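Local coordinates for dual specificity protein phosphatase 8 (PDB 4JMK) that probably removes phosphate from tyrosine, serine and threonine residues of target proteins, thereby restraining mitogen-activated protein kinases, at residues 4-9 against 101-106; 37-42 against 85-90; 95-100 against 133-138; 113-118 against 123-128. The protein carries 1 engineered substitution. All blocks are in the same frame, centred on the assembly; numbering follows the deposited sequence.

Interaction 1: 4-9 against 101-106; sequences TRILPH and AYIMKT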
loop_
_atom_site.group_PDB
_atom_site.type_symbol
_atom_site.label_atom_id
_atom_site.label_comp_id
_atom_site.label_asym_id
_atom_site.label_seq_id
_atom_site.Cartn_x
_atom_site.Cartn_y
_atom_site.Cartn_z
ATOM N N THR A 4 11.426 -3.470 -1.251
ATOM C CA THR A 4 11.263 -3.912 0.137
ATOM C C THR A 4 10.149 -4.940 0.299
ATOM O O THR A 4 9.019 -4.711 -0.125
ATOM C CB THR A 4 10.913 -2.735 1.059
ATOM O OG1 THR A 4 11.799 -1.646 0.793
ATOM C CG2 THR A 4 11.037 -3.156 2.523
ATOM N N ARG A 5 10.469 -6.072 0.913
ATOM C CA ARG A 5 9.443 -7.021 1.325
ATOM C C ARG A 5 8.877 -6.581 2.682
ATOM O O ARG A 5 9.607 -6.513 3.674
ATOM C CB ARG A 5 10.045 -8.419 1.427
ATOM C CG ARG A 5 9.023 -9.538 1.607
ATOM C CD ARG A 5 9.713 -10.867 1.916
ATOM N NE ARG A 5 10.010 -11.020 3.343
ATOM C CZ ARG A 5 11.214 -10.859 3.896
ATOM N NH1 ARG A 5 12.262 -10.540 3.146
ATOM N NH2 ARG A 5 11.369 -11.024 5.205
ATOM N N ILE A 6 7.583 -6.271 2.736
ATOM C CA ILE A 6 6.972 -5.834 4.001
ATOM C C ILE A 6 6.375 -7.028 4.770
ATOM O O ILE A 6 6.632 -7.204 5.969
ATOM C CB ILE A 6 5.886 -4.752 3.768
ATOM C CG1 ILE A 6 6.486 -3.545 3.036
ATOM C CG2 ILE A 6 5.264 -4.312 5.092
ATOM C CD1 ILE A 6 7.614 -2.844 3.815
ATOM N N LEU A 7 5.569 -7.826 4.067
ATOM C CA LEU A 7 5.027 -9.092 4.576
ATOM C C LEU A 7 5.296 -10.124 3.487
ATOM O O LEU A 7 5.654 -9.738 2.378
ATOM C CB LEU A 7 3.522 -8.958 4.819
ATOM C CG LEU A 7 3.072 -7.831 5.758
ATOM C CD1 LEU A 7 1.546 -7.810 5.833
ATOM C CD2 LEU A 7 3.655 -8.020 7.154
ATOM N N PRO A 8 5.132 -11.433 3.784
ATOM C CA PRO A 8 5.456 -12.403 2.729
ATOM C C PRO A 8 4.679 -12.173 1.430
ATOM O O PRO A 8 5.196 -12.487 0.356
ATOM C CB PRO A 8 5.078 -13.758 3.365
ATOM C CG PRO A 8 5.282 -13.555 4.817
ATOM C CD PRO A 8 4.864 -12.098 5.075
ATOM N N HIS A 9 3.472 -11.616 1.510
ATOM C CA HIS A 9 2.693 -11.379 0.298
ATOM C C HIS A 9 2.719 -9.912 -0.122
ATOM O O HIS A 9 2.106 -9.543 -1.109
ATOM C CB HIS A 9 1.244 -11.839 0.479
ATOM C CG HIS A 9 0.523 -11.157 1.605
ATOM N ND1 HIS A 9 0.891 -11.311 2.929
ATOM C CD2 HIS A 9 -0.555 -10.334 1.608
ATOM C CE1 HIS A 9 0.074 -10.606 3.691
ATOM N NE2 HIS A 9 -0.815 -10.008 2.918
ATOM N N ALA A 101 -1.535 1.540 6.156
ATOM C CA ALA A 101 -2.953 1.281 6.424
ATOM C C ALA A 101 -3.276 -0.219 6.401
ATOM O O ALA A 101 -4.089 -0.701 7.194
ATOM C CB ALA A 101 -3.833 2.038 5.426
ATOM N N TYR A 102 -2.658 -0.960 5.486
ATOM C CA TYR A 102 -2.924 -2.390 5.405
ATOM C C TYR A 102 -2.530 -3.100 6.699
ATOM O O TYR A 102 -3.249 -3.978 7.191
ATOM C CB TYR A 102 -2.184 -3.023 4.218
ATOM C CG TYR A 102 -2.438 -4.508 4.139
ATOM C CD1 TYR A 102 -3.591 -5.003 3.538
ATOM C CD2 TYR A 102 -1.546 -5.417 4.694
ATOM C CE1 TYR A 102 -3.840 -6.377 3.489
ATOM C CE2 TYR A 102 -1.786 -6.785 4.645
ATOM C CZ TYR A 102 -2.931 -7.250 4.040
ATOM O OH TYR A 102 -3.172 -8.602 3.993
ATOM N N ILE A 103 -1.381 -2.727 7.245
ATOM C CA ILE A 103 -0.910 -3.339 8.480
ATOM C C ILE A 103 -1.798 -2.940 9.639
ATOM O O ILE A 103 -2.129 -3.770 10.494
ATOM C CB ILE A 103 0.557 -2.976 8.741
ATOM C CG1 ILE A 103 1.424 -3.669 7.692
ATOM C CG2 ILE A 103 1.007 -3.409 10.118
ATOM C CD1 ILE A 103 2.786 -3.118 7.627
ATOM N N MET A 104 -2.210 -1.676 9.655
ATOM C CA MET A 104 -3.132 -1.204 10.693
ATOM C C MET A 104 -4.410 -2.038 10.763
ATOM O O MET A 104 -4.800 -2.525 11.820
ATOM C CB MET A 104 -3.539 0.234 10.403
ATOM C CG MET A 104 -2.512 1.265 10.754
ATOM S SD MET A 104 -3.017 2.899 10.174
ATOM C CE MET A 104 -4.395 3.151 11.269
ATOM N N LYS A 105 -5.070 -2.183 9.625
ATOM C CA LYS A 105 -6.332 -2.892 9.574
ATOM C C LYS A 105 -6.149 -4.382 9.825
ATOM O O LYS A 105 -6.941 -4.986 10.539
ATOM C CB LYS A 105 -7.001 -2.666 8.223
ATOM C CG LYS A 105 -8.426 -3.213 8.141
ATOM C CD LYS A 105 -9.076 -2.825 6.818
ATOM C CE LYS A 105 -10.438 -3.445 6.661
ATOM N NZ LYS A 105 -11.236 -3.237 7.875
ATOM N N THR A 106 -5.111 -4.978 9.237
ATOM C CA THR A 106 -4.934 -6.427 9.325
ATOM C C THR A 106 -4.584 -6.865 10.738
ATOM O O THR A 106 -5.110 -7.860 11.237
ATOM C CB THR A 106 -3.828 -6.898 8.373
ATOM O OG1 THR A 106 -4.220 -6.618 7.023
ATOM C CG2 THR A 106 -3.580 -8.390 8.531
#
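Ile6 and Leu7 at the end of the first strand, and His9 in the loop after it, face Tyr102 and Ile103 of helix 94-107, with the backbones nearest at Leu7 CA and Ile103 CA, 9.1 Å apart. The polar tie is at the outer end. His9 NE2 donates to Tyr102 OH over 2.9 Å with a nearly straight N-H...O angle of 168°, and the hydroxyl lies in the imidazole plane. The two rings are inclined at 72°, an oblique pair that is neither stacked nor T-shaped. Tyr102 reaches out because its CG is anti to the backbone N (chi1 179°). Its hydroxyl is also hydrogen-bonded to Asp75 on helix 67-79, consistent with a phenol that accepts from the imidazole and donates to the carboxylate. Leu7 brings CD1 to the edge of the same phenol, 3.7 Å from Tyr102 CE2. Thr106 OG1 lies over one ring face toward its rim and donates to Tyr102 O at 2.8 Å, on the opposite face of that carbonyl from the helical Thr106 N. Deeper in, Ile6 CG2 meets Ile103 CD1 at 3.7 Å, one side chain set across the other. Leu10 is paired with both Ile6 and Leu7 in a classic beta bulge of the edge strand, here covered by a helix as in the protein-tyrosine phosphatase fold.

Interaction 2: 37-42 against 85-90; sequences NSCPKP and IVHSLA. Engineered in segment 85-90: Ser88 (natural residue Cys). With SO4 (sulfate ion), chain D; SO4 (sulfate ion), chain C.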
loop_
_atom_site.group_PDB
_atom_site.type_symbol
_atom_site.label_atom_id
_atom_site.label_comp_id
_atom_site.label_asym_id
_atom_site.label_seq_id
_atom_site.Cartn_x
_atom_site.Cartn_y
_atom_site.Cartn_z
ATOM N N ASN A 37 -1.058 8.680 -10.770
ATOM C CA ASN A 37 -1.749 8.932 -12.031
ATOM C C ASN A 37 -0.823 8.690 -13.214
ATOM O O ASN A 37 -1.267 8.298 -14.299
ATOM C CB ASN A 37 -2.255 10.385 -12.111
ATOM C CG ASN A 37 -3.414 10.654 -11.177
ATOM O OD1 ASN A 37 -4.438 9.971 -11.225
ATOM N ND2 ASN A 37 -3.253 11.650 -10.310
ATOM N N SER A 38 0.465 8.947 -13.008
ATOM C CA SER A 38 1.405 9.032 -14.129
ATOM C C SER A 38 2.198 7.757 -14.388
ATOM O O SER A 38 2.632 7.525 -15.511
ATOM C CB SER A 38 2.366 10.203 -13.922
ATOM O OG SER A 38 3.025 10.090 -12.672
ATOM N N CYS A 39 2.391 6.927 -13.363
ATOM C CA CYS A 39 3.172 5.705 -13.542
ATOM C C CYS A 39 2.377 4.707 -14.373
ATOM O O CYS A 39 1.193 4.476 -14.121
ATOM C CB CYS A 39 3.551 5.071 -12.200
ATOM S SG CYS A 39 4.321 6.196 -10.986
ATOM N N PRO A 40 3.028 4.111 -15.378
ATOM C CA PRO A 40 2.353 3.155 -16.265
ATOM C C PRO A 40 2.240 1.766 -15.638
ATOM O O PRO A 40 3.073 1.397 -14.793
ATOM C CB PRO A 40 3.298 3.092 -17.469
ATOM C CG PRO A 40 4.668 3.330 -16.872
ATOM C CD PRO A 40 4.444 4.322 -15.742
ATOM N N LYS A 41 1.222 1.004 -16.037
ATOM C CA LYS A 41 1.192 -0.431 -15.752
ATOM C C LYS A 41 2.304 -1.065 -16.571
ATOM O O LYS A 41 2.511 -0.671 -17.723
ATOM C CB LYS A 41 -0.148 -1.056 -16.169
ATOM C CG LYS A 41 -0.195 -2.587 -16.012
ATOM C CD LYS A 41 -1.576 -3.201 -16.292
ATOM C CE LYS A 41 -1.829 -3.403 -17.779
ATOM N NZ LYS A 41 -0.794 -4.299 -18.379
ATOM N N PRO A 42 3.029 -2.036 -15.988
ATOM C CA PRO A 42 4.051 -2.729 -16.780
ATOM C C PRO A 42 3.346 -3.610 -17.796
ATOM O O PRO A 42 2.286 -4.167 -17.483
ATOM C CB PRO A 42 4.766 -3.612 -15.747
ATOM C CG PRO A 42 4.336 -3.095 -14.392
ATOM C CD PRO A 42 2.963 -2.546 -14.606
ATOM N N ILE A 85 2.945 -6.052 -5.290
ATOM C CA ILE A 85 3.767 -4.899 -4.979
ATOM C C ILE A 85 2.905 -3.649 -5.030
ATOM O O ILE A 85 2.108 -3.444 -5.965
ATOM C CB ILE A 85 4.984 -4.761 -5.924
ATOM C CG1 ILE A 85 5.834 -3.552 -5.526
ATOM C CG2 ILE A 85 4.544 -4.637 -7.354
ATOM C CD1 ILE A 85 6.983 -3.288 -6.475
ATOM N N VAL A 86 3.047 -2.836 -3.991
ATOM C CA VAL A 86 2.411 -1.536 -3.959
ATOM C C VAL A 86 3.510 -0.528 -4.264
ATOM O O VAL A 86 4.565 -0.535 -3.619
ATOM C CB VAL A 86 1.841 -1.234 -2.582
ATOM C CG1 VAL A 86 1.088 0.083 -2.622
ATOM C CG2 VAL A 86 0.915 -2.343 -2.173
ATOM N N HIS A 87 3.280 0.331 -5.250
ATOM C CA HIS A 87 4.317 1.271 -5.656
ATOM C C HIS A 87 3.730 2.616 -6.019
ATOM O O HIS A 87 2.524 2.750 -6.258
ATOM C CB HIS A 87 5.109 0.735 -6.862
ATOM C CG HIS A 87 4.396 0.894 -8.168
ATOM N ND1 HIS A 87 4.544 2.011 -8.973
ATOM C CD2 HIS A 87 3.509 0.092 -8.807
ATOM C CE1 HIS A 87 3.784 1.883 -10.043
ATOM N NE2 HIS A 87 3.145 0.730 -9.970
ATOM N N SER A 88 4.596 3.622 -6.038
ATOM C CA SER A 88 4.256 4.900 -6.635
ATOM C C SER A 88 5.478 5.318 -7.440
ATOM O O SER A 88 6.181 4.459 -7.968
ATOM C CB SER A 88 3.883 5.910 -5.548
ATOM O OG SER A 88 4.680 5.725 -4.390
ATOM N N LEU A 89 5.756 6.612 -7.542
ATOM C CA LEU A 89 6.935 7.026 -8.294
ATOM C C LEU A 89 8.209 6.629 -7.553
ATOM O O LEU A 89 9.066 5.917 -8.093
ATOM C CB LEU A 89 6.910 8.536 -8.555
ATOM C CG LEU A 89 8.053 9.087 -9.422
ATOM C CD1 LEU A 89 8.134 8.330 -10.727
ATOM C CD2 LEU A 89 7.835 10.549 -9.691
ATOM N N ALA A 90 8.317 7.079 -6.307
ATOM C CA ALA A 90 9.521 6.872 -5.509
ATOM C C ALA A 90 9.307 5.790 -4.462
ATOM O O ALA A 90 10.264 5.230 -3.930
ATOM C CB ALA A 90 9.938 8.183 -4.830
HETATM S S SO4 D . 0.979 12.048 -10.625
HETATM O O1 SO4 D . 1.050 12.345 -12.051
HETATM O O2 SO4 D . -0.274 12.593 -10.108
HETATM O O3 SO4 D . 2.109 12.688 -9.953
HETATM O O4 SO4 D . 1.021 10.603 -10.406
HETATM S S SO4 C . 5.737 8.740 -3.797
HETATM O O1 SO4 C . 6.016 8.565 -5.222
HETATM O O2 SO4 C . 4.395 9.299 -3.671
HETATM O O3 SO4 C . 6.713 9.664 -3.243
HETATM O O4 SO4 C . 5.825 7.490 -3.084
HETATM O O HOH W 1 2.266 -0.027 -12.366
#
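Cys39 packs against His87, Ser88 and Leu89 at the start of the PTP loop, the phosphate-binding signature that runs to Arg94; Ser88 is an engineered replacement of the cysteine predicted to form the phosphocysteine intermediate. His87 CG sits between its backbone N and carbonyl carbon (chi1 78°), which folds the imidazole back over the start of the loop. There ND1 donates to Ser88 O at 3.1 Å (168°), the acceptor lying in the ring plane. His87 NE2 is 2.7 Å from a water that donates to Pro40 O, so both nitrogens are engaged and the rotation of the ring is fixed. Cys39 CB touches the ring edge, 3.9 Å from His87 CE1, while its SG, anti to the carbonyl carbon, is thereby turned to the Ser88-Leu89 peptide, 3.8 Å from Leu89 N. A phenylalanine in place of His87 would probably leave Ser88 O without its imidazole donor and the bridging water without its ring partner, freeing the loop to shift. The sulfate beside Ala90, probably from the crystallisation liquor, sits in the loop, held also by Ile92 N, Ser93 N and Arg94; its O1 accepts from Ala90 N at 2.9 Å, almost linearly (177°).

Interaction 3: 95-100 against 133-138; sequences SATIAI and GQLLEY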
loop_
_atom_site.group_PDB
_atom_site.type_symbol
_atom_site.label_atom_id
_atom_site.label_comp_id
_atom_site.label_asym_id
_atom_site.label_seq_id
_atom_site.Cartn_x
_atom_site.Cartn_y
_atom_site.Cartn_z
ATOM N N SER A 95 2.407 5.153 -1.905
ATOM C CA SER A 95 2.416 3.714 -1.702
ATOM C C SER A 95 2.727 3.344 -0.252
ATOM O O SER A 95 2.122 2.425 0.313
ATOM C CB SER A 95 3.436 3.079 -2.645
ATOM O OG SER A 95 4.708 3.680 -2.467
ATOM N N ALA A 96 3.657 4.067 0.368
ATOM C CA ALA A 96 4.026 3.760 1.749
ATOM C C ALA A 96 2.803 3.883 2.661
ATOM O O ALA A 96 2.578 3.048 3.543
ATOM C CB ALA A 96 5.142 4.702 2.210
ATOM N N THR A 97 2.004 4.921 2.440
ATOM C CA THR A 97 0.816 5.120 3.280
ATOM C C THR A 97 -0.180 3.964 3.126
ATOM O O THR A 97 -0.767 3.497 4.103
ATOM C CB THR A 97 0.154 6.484 2.990
ATOM O OG1 THR A 97 1.124 7.525 3.191
ATOM C CG2 THR A 97 -1.021 6.720 3.942
ATOM N N ILE A 98 -0.354 3.474 1.906
ATOM C CA ILE A 98 -1.239 2.322 1.704
ATOM C C ILE A 98 -0.755 1.088 2.465
ATOM O O ILE A 98 -1.550 0.420 3.143
ATOM C CB ILE A 98 -1.445 2.031 0.207
ATOM C CG1 ILE A 98 -2.287 3.154 -0.403
ATOM C CG2 ILE A 98 -2.130 0.653 -0.016
ATOM C CD1 ILE A 98 -2.356 3.143 -1.937
ATOM N N ALA A 99 0.547 0.802 2.385
ATOM C CA ALA A 99 1.132 -0.318 3.128
ATOM C C ALA A 99 0.898 -0.172 4.625
ATOM O O ALA A 99 0.585 -1.160 5.314
ATOM C CB ALA A 99 2.621 -0.425 2.841
ATOM N N ILE A 100 1.063 1.047 5.133
ATOM C CA ILE A 100 0.852 1.298 6.569
ATOM C C ILE A 100 -0.593 1.027 6.944
ATOM O O ILE A 100 -0.854 0.353 7.937
ATOM C CB ILE A 100 1.266 2.737 6.986
ATOM C CG1 ILE A 100 2.775 2.904 6.789
ATOM C CG2 ILE A 100 0.914 2.996 8.458
ATOM C CD1 ILE A 100 3.258 4.354 6.747
ATOM N N GLY A 133 -1.894 12.165 8.205
ATOM C CA GLY A 133 -3.111 12.562 8.898
ATOM C C GLY A 133 -4.328 11.747 8.480
ATOM O O GLY A 133 -5.185 11.424 9.312
ATOM N N GLN A 134 -4.418 11.414 7.193
ATOM C CA GLN A 134 -5.501 10.557 6.714
ATOM C C GLN A 134 -5.423 9.161 7.332
ATOM O O GLN A 134 -6.452 8.540 7.584
ATOM C CB GLN A 134 -5.538 10.534 5.179
ATOM C CG GLN A 134 -5.947 11.888 4.590
ATOM C CD GLN A 134 -5.829 11.962 3.074
ATOM O OE1 GLN A 134 -6.254 11.053 2.358
ATOM N NE2 GLN A 134 -5.259 13.059 2.577
ATOM N N LEU A 135 -4.213 8.676 7.621
ATOM C CA LEU A 135 -4.061 7.455 8.426
ATOM C C LEU A 135 -4.687 7.570 9.813
ATOM O O LEU A 135 -5.346 6.635 10.287
ATOM C CB LEU A 135 -2.581 7.099 8.606
ATOM C CG LEU A 135 -1.788 6.589 7.423
ATOM C CD1 LEU A 135 -0.370 6.279 7.886
ATOM C CD2 LEU A 135 -2.467 5.346 6.865
ATOM N N LEU A 136 -4.451 8.687 10.493
ATOM C CA LEU A 136 -5.104 8.923 11.780
ATOM C C LEU A 136 -6.621 8.844 11.656
ATOM O O LEU A 136 -7.280 8.229 12.501
ATOM C CB LEU A 136 -4.733 10.289 12.370
ATOM C CG LEU A 136 -3.597 10.380 13.382
ATOM C CD1 LEU A 136 -3.732 11.625 14.275
ATOM C CD2 LEU A 136 -3.526 9.136 14.219
ATOM N N GLU A 137 -7.178 9.491 10.633
ATOM C CA GLU A 137 -8.638 9.512 10.452
ATOM C C GLU A 137 -9.148 8.129 10.091
ATOM O O GLU A 137 -10.243 7.746 10.492
ATOM C CB GLU A 137 -9.063 10.501 9.361
ATOM C CG GLU A 137 -9.575 11.842 9.868
ATOM C CD GLU A 137 -10.626 11.705 10.945
ATOM O OE1 GLU A 137 -10.277 11.885 12.121
ATOM O OE2 GLU A 137 -11.800 11.419 10.629
ATOM N N TYR A 138 -8.352 7.389 9.328
ATOM C CA TYR A 138 -8.721 6.024 8.959
ATOM C C TYR A 138 -8.791 5.162 10.213
ATOM O O TYR A 138 -9.746 4.401 10.407
ATOM C CB TYR A 138 -7.717 5.464 7.945
ATOM C CG TYR A 138 -8.054 4.078 7.423
ATOM C CD1 TYR A 138 -9.253 3.839 6.759
ATOM C CD2 TYR A 138 -7.164 3.013 7.583
ATOM C CE1 TYR A 138 -9.566 2.566 6.276
ATOM C CE2 TYR A 138 -7.469 1.737 7.105
ATOM C CZ TYR A 138 -8.672 1.531 6.454
ATOM O OH TYR A 138 -8.988 0.281 5.964
#
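Leu135 of helix 129-148 pushes its forked end between Thr97 and Ile100, one turn apart on helix 94-107, and carries the tight part between the two segments. One branch, CD2, lies 3.5 Å from Thr97 CG2 and 3.7 Å from Thr97 O. The other, CD1, meets Ile100 CG2 at 3.6 Å, the leucine lying crosswise to the isoleucine. Both Thr97 and Ile100 hold CG2 anti to the backbone N, and this turns those methyls to the leucine; the same torsion in Thr97 (chi1 -57°) keeps OG1 back along its own helix, hydrogen-bonded to Ser93 O. Helix 94-107 leads directly out of the phosphate-binding loop of the phosphatase fold, and the Thr97 side chain is about 9 Å from that of Ser88, the engineered stand-in for the predicted nucleophilic cysteine. The close packing continues past segment 95-100: Leu135 also touches Ala101, and the buried Tyr138 packs on Ala101 and Lys105, with its hydroxyl bonded to Asp68 on helix 67-79. The loose side is elsewhere on helix 129-148. Gln134, partly exposed, makes no contact with 95-100 and binds Leu63 N, Glu61 O and Asn130 instead. On the outer surface Leu136 is exposed, and Glu137 makes a salt bridge with Arg140 of its own helix.

Interaction 4: 113-118 against 123-128; sequences DAYRFV and PSISPN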
loop_
_atom_site.group_PDB
_atom_site.type_symbol
_atom_site.label_atom_id
_atom_site.label_comp_id
_atom_site.label_asym_id
_atom_site.label_seq_id
_atom_site.Cartn_x
_atom_site.Cartn_y
_atom_site.Cartn_z
ATOM N N ASP A 113 2.353 2.418 15.511
ATOM C CA ASP A 113 3.091 1.171 15.413
ATOM C C ASP A 113 3.185 0.703 13.954
ATOM O O ASP A 113 4.222 0.197 13.510
ATOM C CB ASP A 113 2.435 0.105 16.293
ATOM C CG ASP A 113 2.681 0.334 17.779
ATOM O OD1 ASP A 113 3.632 1.065 18.127
ATOM O OD2 ASP A 113 1.924 -0.231 18.598
ATOM N N ALA A 114 2.111 0.885 13.190
ATOM C CA ALA A 114 2.142 0.461 11.788
ATOM C C ALA A 114 3.114 1.307 10.971
ATOM O O ALA A 114 3.824 0.784 10.104
ATOM C CB ALA A 114 0.754 0.510 11.187
ATOM N N TYR A 115 3.151 2.611 11.249
ATOM C CA TYR A 115 4.117 3.512 10.605
ATOM C C TYR A 115 5.532 3.035 10.920
ATOM O O TYR A 115 6.377 2.913 10.025
ATOM C CB TYR A 115 3.879 4.941 11.114
ATOM C CG TYR A 115 4.744 6.057 10.553
ATOM C CD1 TYR A 115 5.537 5.879 9.427
ATOM C CD2 TYR A 115 4.765 7.305 11.182
ATOM C CE1 TYR A 115 6.323 6.929 8.933
ATOM C CE2 TYR A 115 5.547 8.347 10.703
ATOM C CZ TYR A 115 6.317 8.152 9.579
ATOM O OH TYR A 115 7.091 9.194 9.104
ATOM N N ARG A 116 5.791 2.748 12.193
ATOM C CA ARG A 116 7.116 2.289 12.601
ATOM C C ARG A 116 7.459 0.926 11.968
ATOM O O ARG A 116 8.613 0.683 11.595
ATOM C CB ARG A 116 7.190 2.216 14.134
ATOM C CG ARG A 116 8.577 1.973 14.713
ATOM C CD ARG A 116 8.496 1.881 16.237
ATOM N NE ARG A 116 7.525 0.868 16.647
ATOM C CZ ARG A 116 7.084 0.695 17.889
ATOM N NH1 ARG A 116 7.524 1.472 18.870
ATOM N NH2 ARG A 116 6.199 -0.260 18.148
ATOM N N PHE A 117 6.464 0.044 11.846
ATOM C CA PHE A 117 6.678 -1.277 11.238
ATOM C C PHE A 117 7.186 -1.140 9.796
ATOM O O PHE A 117 8.149 -1.809 9.385
ATOM C CB PHE A 117 5.383 -2.102 11.275
ATOM C CG PHE A 117 5.535 -3.526 10.778
ATOM C CD1 PHE A 117 5.622 -4.586 11.679
ATOM C CD2 PHE A 117 5.560 -3.806 9.424
ATOM C CE1 PHE A 117 5.741 -5.895 11.225
ATOM C CE2 PHE A 117 5.678 -5.115 8.954
ATOM C CZ PHE A 117 5.778 -6.159 9.848
ATOM N N VAL A 118 6.541 -0.274 9.022
ATOM C CA VAL A 118 6.939 -0.106 7.632
ATOM C C VAL A 118 8.242 0.666 7.549
ATOM O O VAL A 118 9.131 0.335 6.752
ATOM C CB VAL A 118 5.849 0.591 6.827
ATOM C CG1 VAL A 118 6.306 0.795 5.365
ATOM C CG2 VAL A 118 4.575 -0.251 6.886
ATOM N N PRO A 123 13.460 2.287 5.466
ATOM C CA PRO A 123 13.804 3.523 6.184
ATOM C C PRO A 123 13.649 4.784 5.347
ATOM O O PRO A 123 13.486 5.872 5.907
ATOM C CB PRO A 123 15.283 3.325 6.540
ATOM C CG PRO A 123 15.457 1.845 6.616
ATOM C CD PRO A 123 14.532 1.278 5.561
ATOM N N SER A 124 13.705 4.646 4.029
ATOM C CA SER A 124 13.566 5.795 3.146
ATOM C C SER A 124 12.142 6.362 3.058
ATOM O O SER A 124 11.945 7.427 2.464
ATOM C CB SER A 124 14.073 5.452 1.743
ATOM O OG SER A 124 13.282 4.439 1.128
ATOM N N ILE A 125 11.139 5.683 3.621
ATOM C CA ILE A 125 9.782 6.220 3.469
ATOM C C ILE A 125 9.685 7.550 4.193
ATOM O O ILE A 125 10.360 7.773 5.202
ATOM C CB ILE A 125 8.643 5.279 3.952
ATOM C CG1 ILE A 125 8.667 5.074 5.469
ATOM C CG2 ILE A 125 8.658 3.952 3.191
ATOM C CD1 ILE A 125 7.354 4.541 6.019
ATOM N N SER A 126 8.863 8.439 3.656
ATOM C CA SER A 126 8.705 9.772 4.223
ATOM C C SER A 126 7.374 10.347 3.775
ATOM O O SER A 126 7.350 11.314 3.011
ATOM C CB SER A 126 9.830 10.680 3.735
ATOM O OG SER A 126 9.662 11.997 4.241
ATOM N N PRO A 127 6.259 9.743 4.231
ATOM C CA PRO A 127 4.959 10.157 3.686
ATOM C C PRO A 127 4.652 11.598 4.049
ATOM O O PRO A 127 4.967 12.058 5.164
ATOM C CB PRO A 127 3.964 9.204 4.370
ATOM C CG PRO A 127 4.802 8.052 4.893
ATOM C CD PRO A 127 6.113 8.701 5.263
ATOM N N ASN A 128 4.074 12.335 3.109
ATOM C CA ASN A 128 3.767 13.724 3.395
ATOM C C ASN A 128 2.720 13.777 4.509
ATOM O O ASN A 128 1.980 12.806 4.746
ATOM C CB ASN A 128 3.320 14.462 2.144
ATOM C CG ASN A 128 1.830 14.630 2.078
ATOM O OD1 ASN A 128 1.305 15.720 2.297
ATOM N ND2 ASN A 128 1.133 13.553 1.774
HETATM O O HOH W 2 9.725 9.098 7.970
#
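Tyr115 and Val118 on helix 111-121 clasp Ile125 and Pro127 in the loop that brings the chain into helix 129-148, the connection between these two helices of the phosphatase domain. Ile125 CD1 is the shared point. It sits at the edge of the Tyr115 ring, in its plane and 3.9 Å from CE1, and is equally 3.9 Å from Val118 CG1. The Ile125 chain gets there with CG1 between its backbone N and carbonyl carbon (chi1 67°), which carries CD1 to Tyr115 and Val118. Farther along, Pro127 CD meets the tyrosine's outer end, 4.0 Å from Tyr115 OH, at an oblique approach to the ring. The hydroxyl itself takes part in a water bridge, the water lying 2.9 Å from Tyr115 OH and donating to Ile125 O over 3.1 Å; Lys119 NZ also bonds that carbonyl. A leucine at Tyr115 removes the hydroxyl, and would probably leave the water less firmly placed at Ile125 O and open a gap beside Ile125 CD1 and Pro127 CD. Asn128 closes the loop: it is the N-cap of the next helix, and its backbone N is bonded to Ser93 OG, just before helix 94-107. The loop residue Ile125 is thus held at both ends of its polarity, the apolar CD1 enclosed by Tyr115 and Val118 while its carbonyl O is met by the water and Lys119.

How the interactions relate
All four contacts belong to the one catalytic domain. Interactions 1 and 3 share helix 94-107, their centres about 12 Å apart, and alternate along the chain. Interaction 4, about 10 Å from interaction 3 and nested within its loop, joins helix 111-121 to the 123-128 loop leading into helix 129-148; its Val118 and Phe117 also pack on Ile103 of interaction 1. Interaction 2 is nested inside interaction 1, closes before 3 and 4 open, and stands about 17 to 18 Å from the others, though the engineered Ser88 probably hydrogen-bonds Ser95 OG in this structure. Strand 83-87 runs through the phosphate-binding loop into helix 94-107, which interactions 1 and 3 join to the outermost strand and to helix 129-148.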